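Local atomic coordinates of extracellular solute-binding protein family 1 (Pseudothermotoga lettingae, PDB entry 5CI5), a protein that probably serves as the sugar-binding component of an ABC transporter, holding alpha-D-tagatose in a pocket for uptake. Residues 62-73 and 82-93; 139-147 and 279-289. All blocks are in the same frame, centred on the assembly; numbering follows the deposited sequence.

Contact 1 (62-73 and 82-93). With T6T (alpha-D-tagatopyranose), chain C.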
loop_
_atom_site.group_PDB
_atom_site.type_symbol
_atom_site.label_atom_id
_atom_site.label_comp_id
_atom_site.label_asym_id
_atom_site.label_seq_id
_atom_site.Cartn_x
_atom_site.Cartn_y
_atom_site.Cartn_z
ATOM N N PHE A 62 5.742 -4.151 8.295
ATOM C CA PHE A 62 4.377 -4.221 7.821
ATOM C C PHE A 62 3.656 -5.500 8.155
ATOM O O PHE A 62 2.507 -5.463 8.544
ATOM C CB PHE A 62 4.308 -4.047 6.293
ATOM C CG PHE A 62 2.902 -4.119 5.743
ATOM C CD1 PHE A 62 1.986 -3.116 6.020
ATOM C CD2 PHE A 62 2.496 -5.189 4.987
ATOM C CE1 PHE A 62 0.694 -3.172 5.538
ATOM C CE2 PHE A 62 1.191 -5.257 4.494
ATOM C CZ PHE A 62 0.291 -4.252 4.773
ATOM N N ASP A 63 4.319 -6.634 8.012
ATOM C CA ASP A 63 3.590 -7.892 7.896
ATOM C C ASP A 63 2.884 -8.287 9.201
ATOM O O ASP A 63 1.908 -9.039 9.162
ATOM C CB ASP A 63 4.525 -9.013 7.454
ATOM C CG ASP A 63 5.007 -8.861 6.014
ATOM O OD1 ASP A 63 4.677 -7.865 5.349
ATOM O OD2 ASP A 63 5.730 -9.765 5.536
ATOM N N THR A 64 3.357 -7.780 10.332
ATOM C CA THR A 64 2.719 -8.099 11.618
ATOM C C THR A 64 2.157 -6.877 12.327
ATOM O O THR A 64 1.702 -6.981 13.477
ATOM C CB THR A 64 3.695 -8.812 12.590
ATOM O OG1 THR A 64 4.820 -7.980 12.876
ATOM C CG2 THR A 64 4.177 -10.109 11.987
ATOM N N TYR A 65 2.134 -5.727 11.651
ATOM C CA TYR A 65 1.790 -4.502 12.360
ATOM C C TYR A 65 0.295 -4.434 12.723
ATOM O O TYR A 65 -0.042 -3.987 13.820
ATOM C CB TYR A 65 2.213 -3.271 11.550
ATOM C CG TYR A 65 1.883 -1.942 12.218
ATOM C CD1 TYR A 65 2.174 -1.725 13.561
ATOM C CD2 TYR A 65 1.281 -0.901 11.502
ATOM C CE1 TYR A 65 1.893 -0.508 14.173
ATOM C CE2 TYR A 65 0.989 0.334 12.115
ATOM C CZ TYR A 65 1.275 0.506 13.453
ATOM O OH TYR A 65 0.997 1.690 14.085
ATOM N N TYR A 66 -0.598 -4.888 11.850
ATOM C CA TYR A 66 -2.032 -4.823 12.153
ATOM C C TYR A 66 -2.339 -5.559 13.452
ATOM O O TYR A 66 -3.006 -5.047 14.337
ATOM C CB TYR A 66 -2.860 -5.419 11.020
ATOM C CG TYR A 66 -4.355 -5.355 11.261
ATOM C CD1 TYR A 66 -5.036 -4.142 11.182
ATOM C CD2 TYR A 66 -5.091 -6.492 11.574
ATOM C CE1 TYR A 66 -6.417 -4.082 11.388
ATOM C CE2 TYR A 66 -6.470 -6.431 11.793
ATOM C CZ TYR A 66 -7.124 -5.226 11.708
ATOM O OH TYR A 66 -8.496 -5.191 11.930
ATOM N N ASP A 67 -1.835 -6.779 13.550
ATOM C CA ASP A 67 -2.117 -7.600 14.719
ATOM C C ASP A 67 -1.564 -6.968 15.993
ATOM O O ASP A 67 -2.229 -6.994 17.027
ATOM C CB ASP A 67 -1.554 -9.002 14.526
ATOM C CG ASP A 67 -2.334 -9.802 13.488
ATOM O OD1 ASP A 67 -3.517 -9.473 13.220
ATOM O OD2 ASP A 67 -1.757 -10.753 12.929
ATOM N N LYS A 68 -0.371 -6.390 15.926
ATOM C CA LYS A 68 0.183 -5.701 17.093
ATOM C C LYS A 68 -0.627 -4.466 17.478
ATOM O O LYS A 68 -0.852 -4.188 18.673
ATOM C CB LYS A 68 1.632 -5.313 16.825
ATOM C CG LYS A 68 2.555 -6.525 16.735
ATOM C CD LYS A 68 3.993 -6.110 16.414
ATOM C CE LYS A 68 4.990 -7.227 16.743
ATOM N NZ LYS A 68 4.719 -8.438 15.956
ATOM N N LEU A 69 -1.047 -3.701 16.475
ATOM C CA LEU A 69 -1.798 -2.484 16.759
ATOM C C LEU A 69 -3.184 -2.831 17.345
ATOM O O LEU A 69 -3.607 -2.239 18.333
ATOM C CB LEU A 69 -1.915 -1.614 15.494
ATOM C CG LEU A 69 -2.646 -0.275 15.676
ATOM C CD1 LEU A 69 -2.043 0.546 16.844
ATOM C CD2 LEU A 69 -2.633 0.531 14.362
ATOM N N VAL A 70 -3.857 -3.814 16.763
ATOM C CA VAL A 70 -5.142 -4.252 17.283
ATOM C C VAL A 70 -4.990 -4.721 18.741
ATOM O O VAL A 70 -5.785 -4.373 19.618
ATOM C CB VAL A 70 -5.745 -5.381 16.427
ATOM C CG1 VAL A 70 -6.942 -6.013 17.132
ATOM C CG2 VAL A 70 -6.170 -4.834 15.074
ATOM N N THR A 71 -3.945 -5.499 18.988
ATOM C CA THR A 71 -3.687 -6.008 20.337
ATOM C C THR A 71 -3.624 -4.865 21.342
ATOM O O THR A 71 -4.233 -4.909 22.420
ATOM C CB THR A 71 -2.361 -6.805 20.372
ATOM O OG1 THR A 71 -2.479 -7.946 19.511
ATOM C CG2 THR A 71 -2.022 -7.260 21.802
ATOM N N ALA A 72 -2.908 -3.813 20.972
ATOM C CA ALA A 72 -2.756 -2.660 21.843
ATOM C C ALA A 72 -4.065 -1.881 22.011
ATOM O O ALA A 72 -4.402 -1.427 23.108
ATOM C CB ALA A 72 -1.677 -1.749 21.305
ATOM N N LEU A 73 -4.792 -1.685 20.921
ATOM C CA LEU A 73 -5.993 -0.884 20.998
ATOM C C LEU A 73 -7.068 -1.612 21.790
ATOM O O LEU A 73 -7.810 -0.995 22.569
ATOM C CB LEU A 73 -6.498 -0.522 19.603
ATOM C CG LEU A 73 -5.623 0.390 18.751
ATOM C CD1 LEU A 73 -6.164 0.517 17.350
ATOM C CD2 LEU A 73 -5.505 1.776 19.400
ATOM N N ALA A 82 -0.447 6.815 16.264
ATOM C CA ALA A 82 -0.134 5.552 15.574
ATOM C C ALA A 82 -0.376 5.669 14.094
ATOM O O ALA A 82 -1.344 6.276 13.670
ATOM C CB ALA A 82 -0.986 4.378 16.106
ATOM N N PHE A 83 0.519 5.069 13.324
ATOM C CA PHE A 83 0.275 4.809 11.923
ATOM C C PHE A 83 -0.892 3.834 11.773
ATOM O O PHE A 83 -0.973 2.848 12.492
ATOM C CB PHE A 83 1.528 4.226 11.277
ATOM C CG PHE A 83 2.406 5.256 10.613
ATOM C CD1 PHE A 83 2.898 6.352 11.316
ATOM C CD2 PHE A 83 2.749 5.112 9.269
ATOM C CE1 PHE A 83 3.689 7.299 10.683
ATOM C CE2 PHE A 83 3.527 6.050 8.639
ATOM C CZ PHE A 83 4.001 7.146 9.340
ATOM N N ALA A 84 -1.763 4.107 10.811
ATOM C CA ALA A 84 -2.862 3.200 10.478
ATOM C C ALA A 84 -3.028 3.221 8.962
ATOM O O ALA A 84 -3.035 4.289 8.328
ATOM C CB ALA A 84 -4.155 3.589 11.178
ATOM N N ASP A 85 -3.137 2.045 8.378
ATOM C CA ASP A 85 -3.265 1.883 6.917
ATOM C C ASP A 85 -4.536 2.565 6.387
ATOM O O ASP A 85 -5.615 2.416 6.934
ATOM C CB ASP A 85 -3.243 0.382 6.600
ATOM C CG ASP A 85 -2.874 0.074 5.186
ATOM O OD1 ASP A 85 -3.303 0.801 4.251
ATOM O OD2 ASP A 85 -2.141 -0.930 5.003
ATOM N N LEU A 86 -4.390 3.330 5.307
ATOM C CA LEU A 86 -5.549 3.901 4.638
ATOM C C LEU A 86 -6.484 2.825 4.083
ATOM O O LEU A 86 -7.654 3.102 3.778
ATOM C CB LEU A 86 -5.094 4.845 3.527
ATOM C CG LEU A 86 -4.323 6.098 3.964
ATOM C CD1 LEU A 86 -4.116 6.983 2.736
ATOM C CD2 LEU A 86 -5.029 6.868 5.079
ATOM N N GLY A 87 -5.990 1.597 3.968
ATOM C CA GLY A 87 -6.789 0.477 3.502
ATOM C C GLY A 87 -7.656 -0.138 4.583
ATOM O O GLY A 87 -7.458 -1.292 4.984
ATOM N N GLY A 88 -8.638 0.632 5.041
ATOM C CA GLY A 88 -9.705 0.107 5.879
ATOM C C GLY A 88 -9.481 0.091 7.375
ATOM O O GLY A 88 -10.413 -0.220 8.145
ATOM N N TRP A 89 -8.269 0.358 7.843
ATOM C CA TRP A 89 -8.057 0.240 9.286
ATOM C C TRP A 89 -8.801 1.319 10.071
ATOM O O TRP A 89 -9.281 1.046 11.173
ATOM C CB TRP A 89 -6.586 0.321 9.673
ATOM C CG TRP A 89 -5.668 -0.731 9.113
ATOM C CD1 TRP A 89 -5.907 -1.614 8.068
ATOM C CD2 TRP A 89 -4.348 -1.020 9.577
ATOM N NE1 TRP A 89 -4.798 -2.390 7.856
ATOM C CE2 TRP A 89 -3.831 -2.058 8.769
ATOM C CE3 TRP A 89 -3.559 -0.508 10.603
ATOM C CZ2 TRP A 89 -2.555 -2.569 8.948
ATOM C CZ3 TRP A 89 -2.284 -1.009 10.776
ATOM C CH2 TRP A 89 -1.800 -2.036 9.959
ATOM N N VAL A 90 -8.861 2.545 9.558
ATOM C CA VAL A 90 -9.433 3.617 10.361
ATOM C C VAL A 90 -10.939 3.381 10.595
ATOM O O VAL A 90 -11.420 3.434 11.728
ATOM C CB VAL A 90 -9.113 4.991 9.733
ATOM C CG1 VAL A 90 -9.844 6.080 10.447
ATOM C CG2 VAL A 90 -7.622 5.219 9.852
ATOM N N PRO A 91 -11.695 3.038 9.551
ATOM C CA PRO A 91 -13.100 2.665 9.822
ATOM C C PRO A 91 -13.274 1.485 10.763
ATOM O O PRO A 91 -14.172 1.507 11.620
ATOM C CB PRO A 91 -13.637 2.332 8.421
ATOM C CG PRO A 91 -12.817 3.182 7.527
ATOM C CD PRO A 91 -11.429 3.149 8.108
ATOM N N THR A 92 -12.417 0.471 10.640
ATOM C CA THR A 92 -12.480 -0.685 11.526
ATOM C C THR A 92 -12.293 -0.245 12.996
ATOM O O THR A 92 -13.087 -0.615 13.886
ATOM C CB THR A 92 -11.411 -1.711 11.158
ATOM O OG1 THR A 92 -11.634 -2.144 9.816
ATOM C CG2 THR A 92 -11.430 -2.909 12.070
ATOM N N PHE A 93 -11.252 0.541 13.257
ATOM C CA PHE A 93 -10.972 0.936 14.644
ATOM C C PHE A 93 -11.989 1.943 15.166
ATOM O O PHE A 93 -12.376 1.889 16.338
ATOM C CB PHE A 93 -9.569 1.545 14.786
ATOM C CG PHE A 93 -8.433 0.648 14.330
ATOM C CD1 PHE A 93 -8.546 -0.732 14.299
ATOM C CD2 PHE A 93 -7.242 1.223 13.934
ATOM C CE1 PHE A 93 -7.479 -1.516 13.856
ATOM C CE2 PHE A 93 -6.176 0.454 13.513
ATOM C CZ PHE A 93 -6.302 -0.928 13.488
HETATM O O3 T6T C . 0.030 1.142 0.070
HETATM C C3 T6T C . 0.425 1.051 1.435
HETATM C C4 T6T C . -0.693 0.370 2.224
HETATM O O4 T6T C . -1.932 1.060 2.011
HETATM C C5 T6T C . -0.786 -1.067 1.759
HETATM O O5 T6T C . -1.815 -1.753 2.476
HETATM C C6 T6T C . 0.559 -1.766 1.928
HETATM O O6 T6T C . 1.540 -1.076 1.156
HETATM C C2 T6T C . 1.710 0.294 1.536
HETATM O O2 T6T C . 2.197 0.354 2.882
HETATM C C1 T6T C . 2.787 0.888 0.602
HETATM O O1 T6T C . 3.014 2.235 0.803
#
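Tyr66 carries the aromatic part of this contact: its edge is directed at one face of the Trp89 indole, with CD1 of Tyr66 3.4 Å from CE2 of Trp89 and the ring planes 63° apart, an edge-to-face pair. CB of Asp85 lies over the opposite indole face, which leaves the indole clamped between the two. The Tyr65 ring meets Trp89 obliquely, CD2 of Tyr65 reaching CH2 of Trp89. Phe93 completes the cluster: its ring runs nearly parallel to that of Tyr66 but is slid so far aside that they barely overlap.

Phe93 fits as a knob into a hole formed by Tyr66, Leu69, Val70 and Leu73. CD1 of Leu73 stands 3.7 Å from the Phe93 ring centroid, only 13° off the normal, a CH-pi contact, while CD2 of Leu69 touches CE2 of Phe93.

The polar link between the segments is the bond from Tyr65 OH to Phe83 O (2.8 Å), made in the carbonyl plane on a lone pair. With CG of Tyr65 anti to the backbone N, the ring reaches out to the strand.

Ligand contacts lie at one end. Asp85 takes hydrogen bonds from two hydroxyls of the tagatose, O4 to OD1 at 2.6 Å and O5 to OD2 at 2.7 Å, a bidentate grip. OD1 also receives Gly87 N from above the carboxylate plane, an Asx turn that helps fix the carboxylate. Phe62 CZ lies 3.8 Å from tagatose C6.

Helix 62-73 crosses strand 82-85 at -116°, their axes 9.9 Å apart at closest. Strand 81-85 runs between strands 25-30 and 298-304; Trp28 of the former packs on Tyr65 and Leu69, and Trp301 of the latter meets Trp89 edge-to-face.

Contact 2 (139-147 and 279-289). With T6T (alpha-D-tagatopyranose), chain C.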
loop_
_atom_site.group_PDB
_atom_site.type_symbol
_atom_site.label_atom_id
_atom_site.label_comp_id
_atom_site.label_asym_id
_atom_site.label_seq_id
_atom_site.Cartn_x
_atom_site.Cartn_y
_atom_site.Cartn_z
ATOM N N ARG A 139 -0.816 2.061 -6.831
ATOM C CA ARG A 139 -0.029 0.910 -7.264
ATOM C C ARG A 139 0.088 0.820 -8.762
ATOM O O ARG A 139 -0.859 1.084 -9.520
ATOM C CB ARG A 139 -0.606 -0.381 -6.682
ATOM C CG ARG A 139 0.059 -0.765 -5.373
ATOM C CD ARG A 139 -0.625 -1.870 -4.592
ATOM N NE ARG A 139 0.286 -2.371 -3.556
ATOM C CZ ARG A 139 0.500 -1.790 -2.379
ATOM N NH1 ARG A 139 -0.173 -0.695 -2.045
ATOM N NH2 ARG A 139 1.378 -2.320 -1.522
ATOM N N LEU A 140 1.299 0.456 -9.149
ATOM C CA LEU A 140 1.778 0.496 -10.532
ATOM C C LEU A 140 2.675 -0.690 -10.818
ATOM O O LEU A 140 3.038 -1.444 -9.907
ATOM C CB LEU A 140 2.554 1.789 -10.795
ATOM C CG LEU A 140 1.823 3.103 -10.534
ATOM C CD1 LEU A 140 2.825 4.226 -10.367
ATOM C CD2 LEU A 140 0.876 3.396 -11.666
ATOM N N LEU A 141 3.027 -0.845 -12.088
ATOM C CA LEU A 141 4.122 -1.733 -12.446
ATOM C C LEU A 141 5.434 -1.039 -12.090
ATOM O O LEU A 141 5.706 0.062 -12.566
ATOM C CB LEU A 141 4.082 -2.080 -13.920
ATOM C CG LEU A 141 5.133 -3.053 -14.403
ATOM C CD1 LEU A 141 4.800 -4.463 -13.935
ATOM C CD2 LEU A 141 5.279 -2.998 -15.917
ATOM N N LEU A 142 6.208 -1.702 -11.237
ATOM C CA LEU A 142 7.608 -1.360 -10.944
ATOM C C LEU A 142 8.497 -2.284 -11.747
ATOM O O LEU A 142 8.280 -3.487 -11.727
ATOM C CB LEU A 142 7.868 -1.527 -9.438
ATOM C CG LEU A 142 9.257 -1.199 -8.904
ATOM C CD1 LEU A 142 9.535 0.302 -8.941
ATOM C CD2 LEU A 142 9.375 -1.724 -7.457
ATOM N N TYR A 143 9.471 -1.746 -12.479
ATOM C CA TYR A 143 10.276 -2.614 -13.312
ATOM C C TYR A 143 11.708 -2.135 -13.463
ATOM O O TYR A 143 12.020 -0.963 -13.265
ATOM C CB TYR A 143 9.603 -2.777 -14.688
ATOM C CG TYR A 143 9.556 -1.533 -15.552
ATOM C CD1 TYR A 143 8.535 -0.591 -15.396
ATOM C CD2 TYR A 143 10.503 -1.314 -16.554
ATOM C CE1 TYR A 143 8.477 0.536 -16.183
ATOM C CE2 TYR A 143 10.450 -0.180 -17.348
ATOM C CZ TYR A 143 9.434 0.731 -17.166
ATOM O OH TYR A 143 9.373 1.861 -17.949
ATOM N N ASN A 144 12.553 -3.090 -13.852
ATOM C CA ASN A 144 13.997 -2.968 -13.870
ATOM C C ASN A 144 14.445 -2.804 -15.314
ATOM O O ASN A 144 14.300 -3.719 -16.118
ATOM C CB ASN A 144 14.603 -4.221 -13.215
ATOM C CG ASN A 144 16.131 -4.195 -13.141
ATOM O OD1 ASN A 144 16.810 -3.839 -14.098
ATOM N ND2 ASN A 144 16.666 -4.559 -11.984
ATOM N N LYS A 145 15.008 -1.645 -15.635
ATOM C CA LYS A 145 15.370 -1.324 -17.007
ATOM C C LYS A 145 16.499 -2.199 -17.540
ATOM O O LYS A 145 16.461 -2.639 -18.698
ATOM C CB LYS A 145 15.772 0.140 -17.093
ATOM C CG LYS A 145 14.599 1.118 -17.015
ATOM C CD LYS A 145 15.134 2.545 -17.111
ATOM C CE LYS A 145 14.156 3.497 -17.753
ATOM N NZ LYS A 145 14.855 4.774 -18.093
ATOM N N ALA A 146 17.486 -2.460 -16.690
ATOM C CA ALA A 146 18.660 -3.206 -17.114
ATOM C C ALA A 146 18.287 -4.631 -17.467
ATOM O O ALA A 146 18.878 -5.225 -18.367
ATOM C CB ALA A 146 19.717 -3.203 -16.028
HETATM N N MSE A 147 17.314 -5.183 -16.744
HETATM C CA MSE A 147 16.865 -6.543 -16.999
HETATM C C MSE A 147 16.088 -6.610 -18.298
HETATM O O MSE A 147 16.244 -7.571 -19.033
HETATM C CB MSE A 147 16.040 -7.072 -15.835
HETATM C CG MSE A 147 16.860 -7.237 -14.577
HETATM SE SE MSE A 147 15.846 -8.008 -13.130
HETATM C CE MSE A 147 15.793 -9.840 -13.751
ATOM N N ILE A 279 21.200 1.352 -8.482
ATOM C CA ILE A 279 19.987 1.175 -9.287
ATOM C C ILE A 279 19.276 2.484 -9.598
ATOM O O ILE A 279 18.358 2.515 -10.428
ATOM C CB ILE A 279 19.007 0.223 -8.603
ATOM C CG1 ILE A 279 18.156 -0.485 -9.666
ATOM C CG2 ILE A 279 18.103 0.952 -7.580
ATOM C CD1 ILE A 279 17.612 -1.765 -9.211
ATOM N N ALA A 280 19.686 3.578 -8.961
ATOM C CA ALA A 280 19.080 4.865 -9.274
ATOM C C ALA A 280 19.161 5.092 -10.776
ATOM O O ALA A 280 20.214 4.877 -11.389
ATOM C CB ALA A 280 19.775 6.005 -8.512
ATOM N N GLY A 281 18.035 5.463 -11.370
ATOM C CA GLY A 281 17.951 5.691 -12.797
ATOM C C GLY A 281 17.806 4.443 -13.646
ATOM O O GLY A 281 17.682 4.542 -14.862
ATOM N N LYS A 282 17.815 3.270 -13.019
ATOM C CA LYS A 282 17.785 2.028 -13.759
ATOM C C LYS A 282 16.508 1.224 -13.493
ATOM O O LYS A 282 16.440 0.034 -13.776
ATOM C CB LYS A 282 19.018 1.210 -13.419
ATOM C CG LYS A 282 20.330 1.973 -13.660
ATOM C CD LYS A 282 21.536 1.096 -13.357
ATOM C CE LYS A 282 22.844 1.827 -13.648
ATOM N NZ LYS A 282 22.965 3.123 -12.900
ATOM N N TYR A 283 15.506 1.905 -12.955
ATOM C CA TYR A 283 14.200 1.310 -12.708
ATOM C C TYR A 283 13.153 2.369 -12.972
ATOM O O TYR A 283 13.450 3.572 -12.948
ATOM C CB TYR A 283 14.091 0.783 -11.271
ATOM C CG TYR A 283 13.924 1.875 -10.237
ATOM C CD1 TYR A 283 15.039 2.451 -9.622
ATOM C CD2 TYR A 283 12.658 2.344 -9.869
ATOM C CE1 TYR A 283 14.905 3.443 -8.707
ATOM C CE2 TYR A 283 12.513 3.335 -8.945
ATOM C CZ TYR A 283 13.637 3.882 -8.354
ATOM O OH TYR A 283 13.518 4.885 -7.421
ATOM N N SER A 284 11.917 1.949 -13.259
ATOM C CA SER A 284 10.839 2.910 -13.416
ATOM C C SER A 284 9.491 2.334 -13.020
ATOM O O SER A 284 9.416 1.225 -12.462
ATOM C CB SER A 284 10.764 3.405 -14.846
ATOM O OG SER A 284 10.037 4.625 -14.852
ATOM N N VAL A 285 8.441 3.105 -13.290
ATOM C CA VAL A 285 7.087 2.665 -13.054
ATOM C C VAL A 285 6.255 2.952 -14.285
ATOM O O VAL A 285 6.612 3.786 -15.105
ATOM C CB VAL A 285 6.451 3.364 -11.830
ATOM C CG1 VAL A 285 7.171 2.958 -10.568
ATOM C CG2 VAL A 285 6.496 4.881 -12.009
ATOM N N ALA A 286 5.141 2.245 -14.408
ATOM C CA ALA A 286 4.192 2.452 -15.484
ATOM C C ALA A 286 2.841 1.998 -15.006
ATOM O O ALA A 286 2.743 1.202 -14.067
ATOM C CB ALA A 286 4.589 1.679 -16.728
ATOM N N LEU A 287 1.793 2.480 -15.653
ATOM C CA LEU A 287 0.474 1.923 -15.420
ATOM C C LEU A 287 0.548 0.393 -15.513
ATOM O O LEU A 287 1.124 -0.152 -16.455
ATOM C CB LEU A 287 -0.507 2.474 -16.445
ATOM C CG LEU A 287 -1.950 1.991 -16.388
ATOM C CD1 LEU A 287 -2.628 2.368 -15.076
ATOM C CD2 LEU A 287 -2.717 2.595 -17.560
ATOM N N HIS A 288 -0.017 -0.314 -14.535
ATOM C CA HIS A 288 0.110 -1.752 -14.582
ATOM C C HIS A 288 -0.614 -2.269 -15.835
ATOM O O HIS A 288 -1.705 -1.789 -16.194
ATOM C CB HIS A 288 -0.454 -2.418 -13.326
ATOM C CG HIS A 288 -0.040 -3.853 -13.153
ATOM N ND1 HIS A 288 -0.652 -4.893 -13.816
ATOM C CD2 HIS A 288 0.905 -4.415 -12.362
ATOM C CE1 HIS A 288 -0.101 -6.035 -13.441
ATOM N NE2 HIS A 288 0.866 -5.768 -12.573
ATOM N N PRO A 289 -0.001 -3.236 -16.524
ATOM C CA PRO A 289 -0.702 -3.879 -17.642
ATOM C C PRO A 289 -2.118 -4.324 -17.267
ATOM O O PRO A 289 -2.356 -4.797 -16.143
ATOM C CB PRO A 289 0.189 -5.087 -17.954
ATOM C CG PRO A 289 1.557 -4.613 -17.585
ATOM C CD PRO A 289 1.359 -3.778 -16.345
HETATM O O3 T6T C . 0.030 1.142 0.070
HETATM C C3 T6T C . 0.425 1.051 1.435
HETATM C C4 T6T C . -0.693 0.370 2.224
HETATM O O4 T6T C . -1.932 1.060 2.011
HETATM C C5 T6T C . -0.786 -1.067 1.759
HETATM O O5 T6T C . -1.815 -1.753 2.476
HETATM C C6 T6T C . 0.559 -1.766 1.928
HETATM O O6 T6T C . 1.540 -1.076 1.156
HETATM C C2 T6T C . 1.710 0.294 1.536
HETATM O O2 T6T C . 2.197 0.354 2.882
HETATM C C1 T6T C . 2.787 0.888 0.602
HETATM O O1 T6T C . 3.014 2.235 0.803
HETATM O O HOH W 1 -1.506 0.730 -12.179
HETATM O O HOH W 2 7.414 3.855 -17.753
HETATM O O HOH W 3 18.352 -1.786 -13.629
#
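The Tyr143 ring turns an edge to the backbone of strand 283-286, CE1 of Tyr143 3.8 Å from C of Val285, and the hydroxyl end reaches CB of Ser284. Its chi1 of 67°, with CG between the backbone N and carbonyl carbon, swings the ring toward that strand. Tyr143 OH is bonded to Pro155 O and to a water, which in turn donates to Val285 O; a phenylalanine here would probably leave that water and Pro155 O without their hydroxyl partner. On the other sheet face, CD1 of Leu142 reaches CD2 of Tyr283 at 3.8 Å and CG1 of Val285, leucine and tyrosine crossing at a slant. Strands 140-144 and 283-286 form an antiparallel ladder, Leu141-Ala286 and Tyr143-Ser284 being the hydrogen-bonded pairs; strand 261-264 flanks 140-144 on its other edge. Leu141 crosses Pro289 at about a right angle, CD2 of Leu141 4.0 Å from CD of Pro289. Asn144 is the N-cap of the following helix, its OD1 accepting from Met147 N at 3.0 Å and its ND2 bonding to Asn257 OD1. Tagatose O3 lies in plane at the edge of the Arg139 guanidinium, 2.8 Å from the donating NH1; NH2 donates nearly straight (171°) to ring oxygen O6.

In the fold
Contacts 1 and 2 follow one another along the chain and lie on opposite sides of its centre, their own centres 29 Å apart. Their nearest atoms stay about 7 Å apart, and the bound tagatose touches both. Contact 1 binds O4 and O5 through Asp85, whereas contact 2 reaches the O3 hydroxyl and the ring oxygen O6 through Arg139, so the two contacts grip different oxygens of the sugar. Gln32, Tyr135, Asp137, Trp301 and Arg370 add further hydrogen bonds. Strand 81-85 of contact 1 belongs to the mixed sheet, strands 140-144 and 283-286 of contact 2 to the three-stranded one, consistent with the two-lobed, cleft-binding architecture of solute-binding proteins.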